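Local coordinates for protein bacteriorhodopsin (Nanosalina sp., PDB 6EYU) that probably pumps protons inward across the cell membrane, driven by light absorbed by its bound retinal, at residues A[30-35]-A[44-49]; A[38-43]-A[222-227]; A[53-58]-A[74-79]. One frame throughout, in Å; residues are numbered along the deposited sequence.

Contact 1: A[30-35]-A[44-49]; sequences LFLYLP and FGIIHF. With MUN ([(2~{S})-2,3-bis(oxidanyl)propyl] (~{E})-undec-2-enoate), chain B.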
loop_
_atom_site.group_PDB
_atom_site.type_symbol
_atom_site.label_atom_id
_atom_site.label_comp_id
_atom_site.label_asym_id
_atom_site.label_seq_id
_atom_site.Cartn_x
_atom_site.Cartn_y
_atom_site.Cartn_z
ATOM N N LEU A 30 11.671 -17.646 14.363
ATOM C CA LEU A 30 12.864 -17.353 15.150
ATOM C C LEU A 30 13.045 -15.847 15.321
ATOM O O LEU A 30 13.373 -15.374 16.409
ATOM C CB LEU A 30 14.104 -17.954 14.481
ATOM C CG LEU A 30 14.542 -19.332 14.986
ATOM C CD1 LEU A 30 13.411 -20.027 15.728
ATOM C CD2 LEU A 30 15.033 -20.190 13.830
ATOM N N PHE A 31 12.818 -15.096 14.248
ATOM C CA PHE A 31 12.992 -13.647 14.281
ATOM C C PHE A 31 12.125 -13.027 15.374
ATOM O O PHE A 31 12.539 -12.080 16.042
ATOM C CB PHE A 31 12.637 -13.030 12.926
ATOM C CG PHE A 31 13.629 -13.337 11.840
ATOM C CD1 PHE A 31 14.955 -13.598 12.145
ATOM C CD2 PHE A 31 13.253 -13.287 10.508
ATOM C CE1 PHE A 31 15.862 -13.906 11.150
ATOM C CE2 PHE A 31 14.152 -13.604 9.507
ATOM C CZ PHE A 31 15.459 -13.914 9.828
ATOM N N LEU A 32 10.916 -13.554 15.537
ATOM C CA LEU A 32 9.981 -13.033 16.528
ATOM C C LEU A 32 10.500 -13.282 17.940
ATOM O O LEU A 32 10.249 -12.495 18.853
ATOM C CB LEU A 32 8.609 -13.687 16.356
ATOM C CG LEU A 32 7.857 -13.283 15.086
ATOM C CD1 LEU A 32 6.456 -13.876 15.075
ATOM C CD2 LEU A 32 7.804 -11.769 14.963
ATOM N N TYR A 33 11.211 -14.391 18.115
ATOM C CA TYR A 33 11.679 -14.805 19.432
ATOM C C TYR A 33 12.993 -14.111 19.776
ATOM O O TYR A 33 13.263 -13.818 20.941
ATOM C CB TYR A 33 11.863 -16.324 19.471
ATOM C CG TYR A 33 12.835 -16.805 20.525
ATOM C CD1 TYR A 33 12.410 -17.022 21.830
ATOM C CD2 TYR A 33 14.090 -17.277 20.164
ATOM C CE1 TYR A 33 13.247 -17.595 22.768
ATOM C CE2 TYR A 33 14.935 -17.851 21.095
ATOM C CZ TYR A 33 14.512 -17.998 22.398
ATOM O OH TYR A 33 15.358 -18.547 23.334
ATOM N N LEU A 34 13.764 -13.770 18.748
ATOM C CA LEU A 34 15.158 -13.388 18.936
ATOM C C LEU A 34 15.273 -12.086 19.722
ATOM O O LEU A 34 16.217 -11.904 20.491
ATOM C CB LEU A 34 15.861 -13.243 17.584
ATOM C CG LEU A 34 17.005 -14.228 17.338
ATOM C CD1 LEU A 34 17.623 -14.670 18.656
ATOM C CD2 LEU A 34 16.515 -15.430 16.545
ATOM N N PRO A 35 14.337 -11.153 19.494
ATOM C CA PRO A 35 14.499 -9.838 20.099
ATOM C C PRO A 35 14.495 -9.872 21.624
ATOM O O PRO A 35 15.243 -9.128 22.259
ATOM C CB PRO A 35 13.292 -9.067 19.573
ATOM C CG PRO A 35 13.034 -9.664 18.231
ATOM C CD PRO A 35 13.457 -11.108 18.312
ATOM N N PHE A 44 12.537 -4.967 15.212
ATOM C CA PHE A 44 13.454 -5.593 14.268
ATOM C C PHE A 44 13.033 -7.031 13.981
ATOM O O PHE A 44 12.969 -7.447 12.823
ATOM C CB PHE A 44 14.882 -5.565 14.816
ATOM C CG PHE A 44 15.531 -4.212 14.740
ATOM C CD1 PHE A 44 15.887 -3.676 13.513
ATOM C CD2 PHE A 44 15.592 -3.400 15.860
ATOM C CE1 PHE A 44 16.381 -2.388 13.419
ATOM C CE2 PHE A 44 16.093 -2.114 15.775
ATOM C CZ PHE A 44 16.497 -1.612 14.554
ATOM N N GLY A 45 12.596 -7.729 15.024
ATOM C CA GLY A 45 11.980 -9.041 14.865
ATOM C C GLY A 45 10.742 -8.996 13.991
ATOM O O GLY A 45 10.574 -9.826 13.097
ATOM N N ILE A 46 9.837 -8.070 14.295
ATOM C CA ILE A 46 8.620 -7.911 13.506
ATOM C C ILE A 46 8.967 -7.800 12.026
ATOM O O ILE A 46 8.451 -8.549 11.198
ATOM C CB ILE A 46 7.838 -6.649 13.916
ATOM C CG1 ILE A 46 7.571 -6.649 15.423
ATOM C CG2 ILE A 46 6.527 -6.569 13.148
ATOM C CD1 ILE A 46 6.921 -7.919 15.928
ATOM N N ILE A 47 9.863 -6.871 11.707
ATOM C CA ILE A 47 10.113 -6.489 10.325
ATOM C C ILE A 47 10.741 -7.645 9.553
ATOM O O ILE A 47 10.337 -7.943 8.429
ATOM C CB ILE A 47 11.048 -5.268 10.248
ATOM C CG1 ILE A 47 10.294 -4.001 10.656
ATOM C CG2 ILE A 47 11.612 -5.119 8.843
ATOM C CD1 ILE A 47 11.187 -2.909 11.201
ATOM N N HIS A 48 11.660 -8.353 10.201
ATOM C CA HIS A 48 12.335 -9.482 9.572
ATOM C C HIS A 48 11.397 -10.680 9.455
ATOM O O HIS A 48 11.437 -11.416 8.469
ATOM C CB HIS A 48 13.581 -9.873 10.368
ATOM C CG HIS A 48 14.714 -8.903 10.228
ATOM N ND1 HIS A 48 15.373 -8.695 9.036
ATOM C CD2 HIS A 48 15.284 -8.064 11.125
ATOM C CE1 HIS A 48 16.337 -7.810 9.218
ATOM N NE2 HIS A 48 16.299 -7.405 10.475
ATOM N N PHE A 49 10.511 -10.834 10.435
ATOM C CA PHE A 49 9.441 -11.821 10.343
ATOM C C PHE A 49 8.675 -11.654 9.036
ATOM O O PHE A 49 8.513 -12.609 8.274
ATOM C CB PHE A 49 8.482 -11.685 11.528
ATOM C CG PHE A 49 7.227 -12.499 11.388
ATOM C CD1 PHE A 49 7.229 -13.855 11.671
ATOM C CD2 PHE A 49 6.035 -11.901 11.012
ATOM C CE1 PHE A 49 6.075 -14.605 11.554
ATOM C CE2 PHE A 49 4.875 -12.644 10.902
ATOM C CZ PHE A 49 4.896 -14.000 11.163
HETATM C CAR MUN B . 2.082 -13.280 15.078
HETATM C CAQ MUN B . 2.545 -12.122 14.192
HETATM C CAP MUN B . 3.644 -11.345 14.915
HETATM C CAO MUN B . 3.342 -11.325 16.414
HETATM C CAN MUN B . 4.069 -10.148 17.061
HETATM C CAM MUN B . 4.976 -10.663 18.179
HETATM C CAK MUN B . 5.300 -9.513 19.133
HETATM C CAH MUN B . 4.984 -9.939 20.567
HETATM C CAF MUN B . 5.851 -9.134 21.536
HETATM C CAC MUN B . 5.083 -8.227 22.499
HETATM C CAA MUN B . 5.856 -7.009 23.006
HETATM O OAD MUN B . 7.055 -6.883 22.763
HETATM O OAB MUN B . 5.198 -6.268 23.937
HETATM C CAE MUN B . 5.956 -6.259 25.150
HETATM C CAG MUN B . 5.466 -7.380 26.069
HETATM O OAJ MUN B . 5.481 -8.620 25.357
HETATM C CAI MUN B . 6.386 -7.479 27.287
HETATM O OAL MUN B . 6.716 -6.166 27.744
#
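Phe31 and His48 meet face against edge: the edge of the imidazole turns to the face of the phenyl ring, with the planes at 55° and the centroids 5.6 Å apart. His48 CB adds a CH-pi contact over the same ring, 3.9 Å from the Phe31 centroid. Beyond Phe31 the imidazole is fixed by a second partner, since His48 NE2 is hydrogen-bonded to Asp220 OD2 on helix 198-230.

An aliphatic-aromatic pair, Leu32 with Phe49, lies beside this one. Phe49 CG is anti to the backbone N (chi1 170°), and Leu32 reaches obliquely across the ring it carries. Leu32 CD1 stands over one face, 3.5 Å from Phe49 CD1 and displaced toward the rim, while Leu32 CD2 touches the root of the side chain at Phe49 CB, 3.5 Å away. CD2 also reaches Ile46 CD1 at 4.1 Å. The alkyl chain of a bound monoacylglycerol runs past both aliphatic tips, its CAP atom 3.8 Å from Leu32 CD1.

Between these pairs the axes of segments 30-35 and 44-49 pass 7.6 Å apart. Gly45 brings no side chain to this interface, and Pro35 CG rests 3.6 Å from Gly45 CA. The two segments run nearly antiparallel (172°), as successive helices of a transmembrane hairpin do, here 14-38 and 42-63 in the seven-helix fold of the microbial rhodopsins.

Contact 2: A[38-43]-A[222-227]; sequences LDVPQK and YLIHKA. With MUN ([(2~{S})-2,3-bis(oxidanyl)propyl] (~{E})-undec-2-enoate), chain L; MUN ([(2~{S})-2,3-bis(oxidanyl)propyl] (~{E})-undec-2-enoate), chain T.
The rings of Tyr222 and His225 each offer a face to one side chain, Leu38. Its CD2 methyl sits over the centre of the phenol ring, 4.2 Å from the Tyr222 centroid and almost on the normal. Its CG lies over the imidazole instead, displaced toward the rim and 3.7 Å from His225 CG. At the edge of the Tyr222 ring, near its plane, comes CAI of one monoacylglycerol, whose CAE is 3.5 Å from Tyr222 OH; the ester oxygen OAB of a second lipid lies 3.3 Å from Tyr222 CB. An alanine at Tyr222 would probably leave Leu38 CD2 without the aromatic face it rests on, open a gap between that methyl and the second lipid, and cost the first lipid its contact with the ring edge and hydroxyl.

His225 CG is anti to the backbone N (chi1 173°), and ND1 donates a hydrogen bond to Leu38 O at 2.7 Å. The bond is short but bent, with 134° at the hydrogen, and the oxygen stands 30° out of the imidazole plane. One leucine is thus gripped twice, by its side chain and by its carbonyl. Further along the turn, Val40 CG2 packs 3.8 Å from Ile224 CG2, the two side chains crossing at about a right angle.

Asp39, with positive phi, is the first residue to leave the helical conformation, so the bonded carbonyl of Leu38 marks the point where the chain turns. Such an arrangement is that of a short interhelical turn, joining helices 14-38 and 42-63, docked against the last transmembrane helix of a seven-helix rhodopsin.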
loop_
_atom_site.group_PDB
_atom_site.type_symbol
_atom_site.label_atom_id
_atom_site.label_comp_id
_atom_site.label_asym_id
_atom_site.label_seq_id
_atom_site.Cartn_x
_atom_site.Cartn_y
_atom_site.Cartn_z
ATOM N N LEU A 38 17.938 -11.066 22.953
ATOM C CA LEU A 38 19.136 -10.349 22.529
ATOM C C LEU A 38 19.128 -8.913 23.046
ATOM O O LEU A 38 20.036 -8.135 22.755
ATOM C CB LEU A 38 19.241 -10.345 21.002
ATOM C CG LEU A 38 20.185 -11.373 20.376
ATOM C CD1 LEU A 38 20.276 -12.630 21.229
ATOM C CD2 LEU A 38 19.727 -11.711 18.966
ATOM N N ASP A 39 18.050 -8.541 23.729
ATOM C CA ASP A 39 17.791 -7.141 24.046
ATOM C C ASP A 39 17.942 -6.278 22.797
ATOM O O ASP A 39 18.764 -5.362 22.757
ATOM C CB ASP A 39 18.737 -6.661 25.149
ATOM C CG ASP A 39 18.193 -6.932 26.539
ATOM O OD1 ASP A 39 18.423 -8.045 27.059
ATOM O OD2 ASP A 39 17.397 -6.106 27.033
ATOM N N VAL A 40 17.330 -6.751 21.717
ATOM C CA VAL A 40 17.168 -5.968 20.499
ATOM C C VAL A 40 15.701 -5.582 20.349
ATOM O O VAL A 40 14.816 -6.380 20.655
ATOM C CB VAL A 40 17.579 -6.791 19.263
ATOM C CG1 VAL A 40 17.030 -6.161 17.993
ATOM C CG2 VAL A 40 19.091 -6.937 19.193
ATOM N N PRO A 41 15.434 -4.354 19.880
ATOM C CA PRO A 41 14.052 -3.895 19.904
ATOM C C PRO A 41 13.119 -4.800 19.107
ATOM O O PRO A 41 13.404 -5.127 17.955
ATOM C CB PRO A 41 14.138 -2.511 19.265
ATOM C CG PRO A 41 15.499 -2.023 19.625
ATOM C CD PRO A 41 16.385 -3.235 19.748
ATOM N N GLN A 42 11.958 -5.096 19.682
ATOM C CA GLN A 42 11.050 -6.089 19.121
ATOM C C GLN A 42 10.751 -5.781 17.658
ATOM O O GLN A 42 10.483 -6.685 16.867
ATOM C CB GLN A 42 9.747 -6.121 19.924
ATOM C CG GLN A 42 8.847 -7.304 19.604
ATOM C CD GLN A 42 9.525 -8.637 19.853
ATOM O OE1 GLN A 42 10.184 -8.830 20.874
ATOM N NE2 GLN A 42 9.325 -9.581 18.940
ATOM N N LYS A 43 10.822 -4.503 17.299
ATOM C CA LYS A 43 10.419 -4.061 15.969
ATOM C C LYS A 43 11.266 -4.736 14.897
ATOM O O LYS A 43 10.762 -5.104 13.836
ATOM C CB LYS A 43 10.541 -2.539 15.851
ATOM C CG LYS A 43 11.928 -1.998 16.156
ATOM C CD LYS A 43 12.116 -0.601 15.583
ATOM C CE LYS A 43 11.976 0.466 16.656
ATOM N NZ LYS A 43 13.293 1.038 17.051
ATOM N N TYR A 222 21.934 -9.631 15.438
ATOM C CA TYR A 222 23.123 -10.012 16.193
ATOM C C TYR A 222 24.162 -8.892 16.185
ATOM O O TYR A 222 24.827 -8.647 17.192
ATOM C CB TYR A 222 23.729 -11.296 15.622
ATOM C CG TYR A 222 23.183 -12.561 16.248
ATOM C CD1 TYR A 222 23.624 -12.990 17.492
ATOM C CD2 TYR A 222 22.219 -13.321 15.598
ATOM C CE1 TYR A 222 23.126 -14.142 18.070
ATOM C CE2 TYR A 222 21.711 -14.472 16.170
ATOM C CZ TYR A 222 22.170 -14.879 17.404
ATOM O OH TYR A 222 21.671 -16.029 17.975
ATOM N N LEU A 223 24.248 -8.169 15.072
ATOM C CA LEU A 223 25.194 -7.064 14.950
ATOM C C LEU A 223 24.825 -5.930 15.903
ATOM O O LEU A 223 25.692 -5.359 16.565
ATOM C CB LEU A 223 25.223 -6.541 13.511
ATOM C CG LEU A 223 26.526 -6.775 12.743
ATOM C CD1 LEU A 223 27.091 -8.154 13.045
ATOM C CD2 LEU A 223 26.304 -6.599 11.248
ATOM N N ILE A 224 23.552 -5.551 15.898
ATOM C CA ILE A 224 23.024 -4.608 16.878
ATOM C C ILE A 224 23.305 -5.098 18.294
ATOM O O ILE A 224 23.905 -4.390 19.102
ATOM C CB ILE A 224 21.504 -4.431 16.712
ATOM C CG1 ILE A 224 21.202 -3.547 15.501
ATOM C CG2 ILE A 224 20.897 -3.831 17.972
ATOM C CD1 ILE A 224 19.767 -3.631 15.028
ATOM N N HIS A 225 22.818 -6.295 18.599
ATOM C CA HIS A 225 23.071 -6.930 19.885
ATOM C C HIS A 225 24.533 -6.771 20.293
ATOM O O HIS A 225 24.837 -6.172 21.324
ATOM C CB HIS A 225 22.710 -8.414 19.809
ATOM C CG HIS A 225 23.093 -9.192 21.028
ATOM N ND1 HIS A 225 22.545 -8.944 22.268
ATOM C CD2 HIS A 225 23.879 -10.284 21.176
ATOM C CE1 HIS A 225 23.012 -9.824 23.136
ATOM N NE2 HIS A 225 23.824 -10.647 22.499
ATOM N N LYS A 226 25.424 -7.395 19.528
ATOM C CA LYS A 226 26.857 -7.292 19.778
ATOM C C LYS A 226 27.252 -5.846 20.052
ATOM O O LYS A 226 27.997 -5.564 20.990
ATOM C CB LYS A 226 27.642 -7.825 18.578
ATOM C CG LYS A 226 28.391 -9.119 18.853
ATOM N N ALA A 227 26.824 -4.947 19.173
ATOM C CA ALA A 227 27.189 -3.540 19.276
ATOM C C ALA A 227 26.747 -2.970 20.620
ATOM O O ALA A 227 27.475 -2.203 21.249
ATOM C CB ALA A 227 26.562 -2.749 18.137
HETATM C CAR MUN L . 17.267 -21.219 8.507
HETATM C CAQ MUN L . 18.528 -20.722 9.216
HETATM C CAP MUN L . 19.299 -19.785 8.285
HETATM C CAO MUN L . 20.772 -19.761 8.696
HETATM C CAN MUN L . 21.265 -18.315 8.734
HETATM C CAM MUN L . 21.711 -17.969 10.155
HETATM C CAK MUN L . 23.174 -17.522 10.136
HETATM C CAH MUN L . 23.233 -15.994 10.132
HETATM C CAF MUN L . 24.533 -15.522 10.788
HETATM C CAC MUN L . 24.363 -14.785 12.119
HETATM C CAA MUN L . 25.655 -14.230 12.726
HETATM O OAD MUN L . 26.743 -14.743 12.465
HETATM O OAB MUN L . 25.475 -13.285 13.687
HETATM C CAE MUN L . 26.564 -13.335 14.614
HETATM C CAG MUN L . 27.518 -12.169 14.347
HETATM O OAJ MUN L . 26.782 -11.061 13.822
HETATM C CAI MUN L . 28.195 -11.757 15.656
HETATM O OAL MUN L . 27.214 -11.650 16.689
HETATM C CAN MUN T . 20.891 -25.049 15.122
HETATM C CAM MUN T . 21.917 -23.916 15.182
HETATM C CAK MUN T . 22.045 -23.419 16.624
HETATM C CAH MUN T . 23.104 -22.316 16.693
HETATM C CAF MUN T . 23.017 -21.607 18.048
HETATM C CAC MUN T . 24.173 -20.651 18.365
HETATM C CAA MUN T . 23.889 -19.595 19.437
HETATM O OAD MUN T . 22.866 -19.653 20.122
HETATM O OAB MUN T . 24.938 -18.776 19.722
HETATM C CAE MUN T . 24.577 -17.416 19.464
HETATM C CAG MUN T . 24.456 -16.657 20.788
HETATM O OAJ MUN T . 24.795 -17.528 21.870
HETATM C CAI MUN T . 25.407 -15.458 20.780
HETATM O OAL MUN T . 25.525 -14.934 22.105
#

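Contact 3: A[53-58]-A[74-79]; sequences VWSGLM and YMDWMV. With RET (retinal), chain D; MUN ([(2~{S})-2,3-bis(oxidanyl)propyl] (~{E})-undec-2-enoate), chain C.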
loop_
_atom_site.group_PDB
_atom_site.type_symbol
_atom_site.label_atom_id
_atom_site.label_comp_id
_atom_site.label_asym_id
_atom_site.label_seq_id
_atom_site.Cartn_x
_atom_site.Cartn_y
_atom_site.Cartn_z
ATOM N N VAL A 53 8.374 -14.219 5.661
ATOM C CA VAL A 53 7.055 -14.834 5.573
ATOM C C VAL A 53 6.336 -14.384 4.306
ATOM O O VAL A 53 5.805 -15.207 3.558
ATOM C CB VAL A 53 6.183 -14.476 6.789
ATOM C CG1 VAL A 53 4.715 -14.729 6.483
ATOM C CG2 VAL A 53 6.625 -15.269 8.009
ATOM N N TRP A 54 6.350 -13.080 4.052
ATOM C CA TRP A 54 5.770 -12.536 2.832
ATOM C C TRP A 54 6.472 -13.106 1.604
ATOM O O TRP A 54 5.823 -13.536 0.651
ATOM C CB TRP A 54 5.870 -11.010 2.824
ATOM C CG TRP A 54 5.333 -10.388 1.572
ATOM C CD1 TRP A 54 6.023 -10.152 0.418
ATOM C CD2 TRP A 54 3.957 -10.113 1.278
ATOM N NE1 TRP A 54 5.171 -9.700 -0.560
ATOM C CE2 TRP A 54 3.900 -9.646 -0.050
ATOM C CE3 TRP A 54 2.778 -10.151 2.030
ATOM C CZ2 TRP A 54 2.711 -9.227 -0.645
ATOM C CZ3 TRP A 54 1.596 -9.755 1.430
ATOM C CH2 TRP A 54 1.574 -9.285 0.111
ATOM N N SER A 55 7.800 -13.113 1.636
ATOM C CA SER A 55 8.589 -13.675 0.545
ATOM C C SER A 55 8.245 -15.147 0.341
ATOM O O SER A 55 7.940 -15.573 -0.773
ATOM C CB SER A 55 10.083 -13.525 0.837
ATOM O OG SER A 55 10.863 -14.148 -0.169
ATOM N N GLY A 56 8.248 -15.906 1.432
ATOM C CA GLY A 56 7.842 -17.305 1.393
ATOM C C GLY A 56 6.496 -17.491 0.720
ATOM O O GLY A 56 6.352 -18.314 -0.183
ATOM N N LEU A 57 5.502 -16.736 1.177
ATOM C CA LEU A 57 4.153 -16.845 0.637
ATOM C C LEU A 57 4.158 -16.651 -0.875
ATOM O O LEU A 57 3.654 -17.493 -1.618
ATOM C CB LEU A 57 3.233 -15.816 1.294
ATOM C CG LEU A 57 2.658 -16.254 2.643
ATOM C CD1 LEU A 57 1.784 -15.163 3.242
ATOM C CD2 LEU A 57 1.876 -17.550 2.487
ATOM N N MET A 58 4.784 -15.570 -1.329
ATOM C CA MET A 58 4.728 -15.196 -2.736
ATOM C C MET A 58 5.341 -16.290 -3.605
ATOM O O MET A 58 4.930 -16.485 -4.749
ATOM C CB MET A 58 5.462 -13.873 -2.967
ATOM C CG MET A 58 4.732 -12.655 -2.421
ATOM S SD MET A 58 2.939 -12.804 -2.534
ATOM C CE MET A 58 2.715 -12.893 -4.308
ATOM N N TYR A 74 8.063 -9.927 -8.323
ATOM C CA TYR A 74 7.706 -8.525 -8.138
ATOM C C TYR A 74 6.753 -8.363 -6.960
ATOM O O TYR A 74 6.917 -7.462 -6.136
ATOM C CB TYR A 74 7.060 -7.969 -9.408
ATOM C CG TYR A 74 7.901 -8.152 -10.650
ATOM C CD1 TYR A 74 9.179 -7.616 -10.729
ATOM C CD2 TYR A 74 7.471 -8.969 -11.688
ATOM C CE1 TYR A 74 9.979 -7.833 -11.834
ATOM C CE2 TYR A 74 8.262 -9.190 -12.798
ATOM C CZ TYR A 74 9.514 -8.618 -12.867
ATOM O OH TYR A 74 10.304 -8.832 -13.974
ATOM N N MET A 75 5.759 -9.241 -6.882
ATOM C CA MET A 75 4.830 -9.246 -5.758
ATOM C C MET A 75 5.587 -9.433 -4.447
ATOM O O MET A 75 5.191 -8.901 -3.410
ATOM C CB MET A 75 3.801 -10.365 -5.926
ATOM C CG MET A 75 2.959 -10.248 -7.186
ATOM S SD MET A 75 2.242 -8.607 -7.395
ATOM C CE MET A 75 0.892 -8.676 -6.221
ATOM N N ASP A 76 6.696 -10.162 -4.509
ATOM C CA ASP A 76 7.520 -10.407 -3.331
ATOM C C ASP A 76 8.345 -9.173 -2.985
ATOM O O ASP A 76 8.184 -8.587 -1.913
ATOM C CB ASP A 76 8.449 -11.598 -3.573
ATOM C CG ASP A 76 9.325 -11.907 -2.375
ATOM O OD1 ASP A 76 9.390 -11.068 -1.452
ATOM O OD2 ASP A 76 9.938 -12.994 -2.350
ATOM N N TRP A 77 9.285 -8.833 -3.861
ATOM C CA TRP A 77 10.221 -7.745 -3.600
ATOM C C TRP A 77 9.467 -6.437 -3.409
ATOM O O TRP A 77 9.939 -5.530 -2.723
ATOM C CB TRP A 77 11.208 -7.611 -4.760
ATOM C CG TRP A 77 11.810 -8.914 -5.171
ATOM C CD1 TRP A 77 11.853 -10.061 -4.434
ATOM C CD2 TRP A 77 12.352 -9.243 -6.455
ATOM N NE1 TRP A 77 12.452 -11.065 -5.155
ATOM C CE2 TRP A 77 12.769 -10.588 -6.400
ATOM C CE3 TRP A 77 12.551 -8.524 -7.638
ATOM C CZ2 TRP A 77 13.400 -11.218 -7.468
ATOM C CZ3 TRP A 77 13.167 -9.156 -8.703
ATOM C CH2 TRP A 77 13.577 -10.492 -8.613
ATOM N N MET A 78 8.221 -6.423 -3.867
ATOM C CA MET A 78 7.409 -5.217 -3.854
ATOM C C MET A 78 7.182 -4.729 -2.427
ATOM O O MET A 78 7.076 -3.527 -2.186
ATOM C CB MET A 78 6.067 -5.489 -4.531
ATOM C CG MET A 78 4.990 -4.461 -4.228
ATOM S SD MET A 78 3.515 -4.741 -5.225
ATOM C CE MET A 78 4.174 -5.850 -6.467
ATOM N N VAL A 79 7.157 -5.659 -1.476
ATOM C CA VAL A 79 7.019 -5.287 -0.071
ATOM C C VAL A 79 8.152 -5.832 0.798
ATOM O O VAL A 79 8.501 -5.228 1.813
ATOM C CB VAL A 79 5.665 -5.740 0.513
ATOM C CG1 VAL A 79 4.855 -6.497 -0.528
ATOM C CG2 VAL A 79 5.874 -6.582 1.761
HETATM C C1 RET D . 14.494 -5.345 -10.774
HETATM C C2 RET D . 13.804 -4.692 -11.976
HETATM C C3 RET D . 14.818 -4.083 -12.944
HETATM C C4 RET D . 15.555 -2.927 -12.277
HETATM C C5 RET D . 15.989 -3.307 -10.861
HETATM C C6 RET D . 15.541 -4.396 -10.175
HETATM C C7 RET D . 16.067 -4.665 -8.850
HETATM C C8 RET D . 15.608 -5.717 -8.117
HETATM C C9 RET D . 16.073 -5.893 -6.764
HETATM C C10 RET D . 15.660 -6.981 -6.001
HETATM C C11 RET D . 16.116 -7.286 -4.700
HETATM C C12 RET D . 15.437 -8.390 -4.194
HETATM C C13 RET D . 15.545 -8.893 -2.879
HETATM C C14 RET D . 14.791 -10.007 -2.486
HETATM C C15 RET D . 14.717 -10.541 -1.203
HETATM C C16 RET D . 13.461 -5.646 -9.687
HETATM C C17 RET D . 15.198 -6.634 -11.203
HETATM C C18 RET D . 17.023 -2.412 -10.176
HETATM C C19 RET D . 17.071 -4.894 -6.175
HETATM C C20 RET D . 16.510 -8.236 -1.888
HETATM C CAR MUN C . -0.263 -9.906 -3.843
HETATM C CAQ MUN C . -1.415 -9.047 -4.369
HETATM C CAP MUN C . -1.306 -7.636 -3.787
HETATM C CAO MUN C . -2.402 -6.755 -4.388
HETATM C CAN MUN C . -2.704 -7.220 -5.814
HETATM C CAM MUN C . -4.202 -7.505 -5.952
HETATM C CAK MUN C . -4.460 -8.266 -7.255
HETATM C CAH MUN C . -5.651 -7.641 -7.989
HETATM C CAF MUN C . -6.927 -8.421 -7.660
HETATM C CAC MUN C . -7.283 -9.556 -8.625
HETATM C CAA MUN C . -6.894 -9.330 -10.089
HETATM O OAD MUN C . -5.963 -8.585 -10.388
HETATM O OAB MUN C . -7.559 -10.111 -10.984
HETATM C CAE MUN C . -6.686 -10.490 -12.053
HETATM C CAG MUN C . -7.247 -11.729 -12.757
HETATM O OAJ MUN C . -7.408 -12.785 -11.807
HETATM C CAI MUN C . -8.604 -11.393 -13.380
HETATM O OAL MUN C . -9.258 -12.601 -13.778
#
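Two side-chain hydrogen bonds join Trp54 and Ser55 to the facing helix, one ending on a backbone carbonyl and the other on a carboxyl group. The indole NE1 of Trp54 donates to Met75 O at 3.0 Å, nearly straight (158°), with the oxygen in the plane of the ring. Ser55 OG donates to Asp76 OD2 at 2.6 Å, meeting the syn side of the carboxyl group. Asp76 CG is anti to its backbone N (chi1 -180°), which carries CG toward the Ser55 side, and OD2 then takes the bond. Ser55 OG has a further hydrogen-bonding partner in Tyr20 OH, and the side chain of Lys213 on helix 198-230 touches both Ser55 and Asp76.

The apolar contacts sandwich the indole. Val79 CG2 stands 3.8 Å from the centroid of the Trp54 five-membered ring and only 7° off its normal. Met58 CG lies over the opposite face. Met58 CB also packs 3.8 Å from Asp76 CB.

Aromatic contact with the chromophore comes next door. Trp77 turns a face to the retinal polyene, its CD1 3.5 Å from C14.

All the touching residues are buried, and the chemistry is consistent with a well-held geometry: the indole has an in-plane bond and contacts on two faces, while Ser55, itself bonded to Tyr20, probably helps to position the Asp76 carboxyl group next to Lys213, probably the retinal-bearing lysine, as in related rhodopsins.

In the fold
All three contacts have a segment on or leading into helix 42-63: contact 2 uses the turn before it, contacts 1 and 3 its body. Contacts 1 and 2 are adjacent, their centres 10 Å apart, and interlock in sequence. Two probable hydrogen bonds join them: Gln42 NE2 to Leu32 O at 3.1 Å, and Val40 N to Pro35 O at 3.2 Å. Contact 3 lies further along the helix, its centre about 17 Å from that of contact 1 and about 25 Å from that of contact 2, whose nearest atoms are about 12 Å from it. Of the three, contact 3 includes a residue of the retinal pocket, Trp77. Each contact also touches the second subunit.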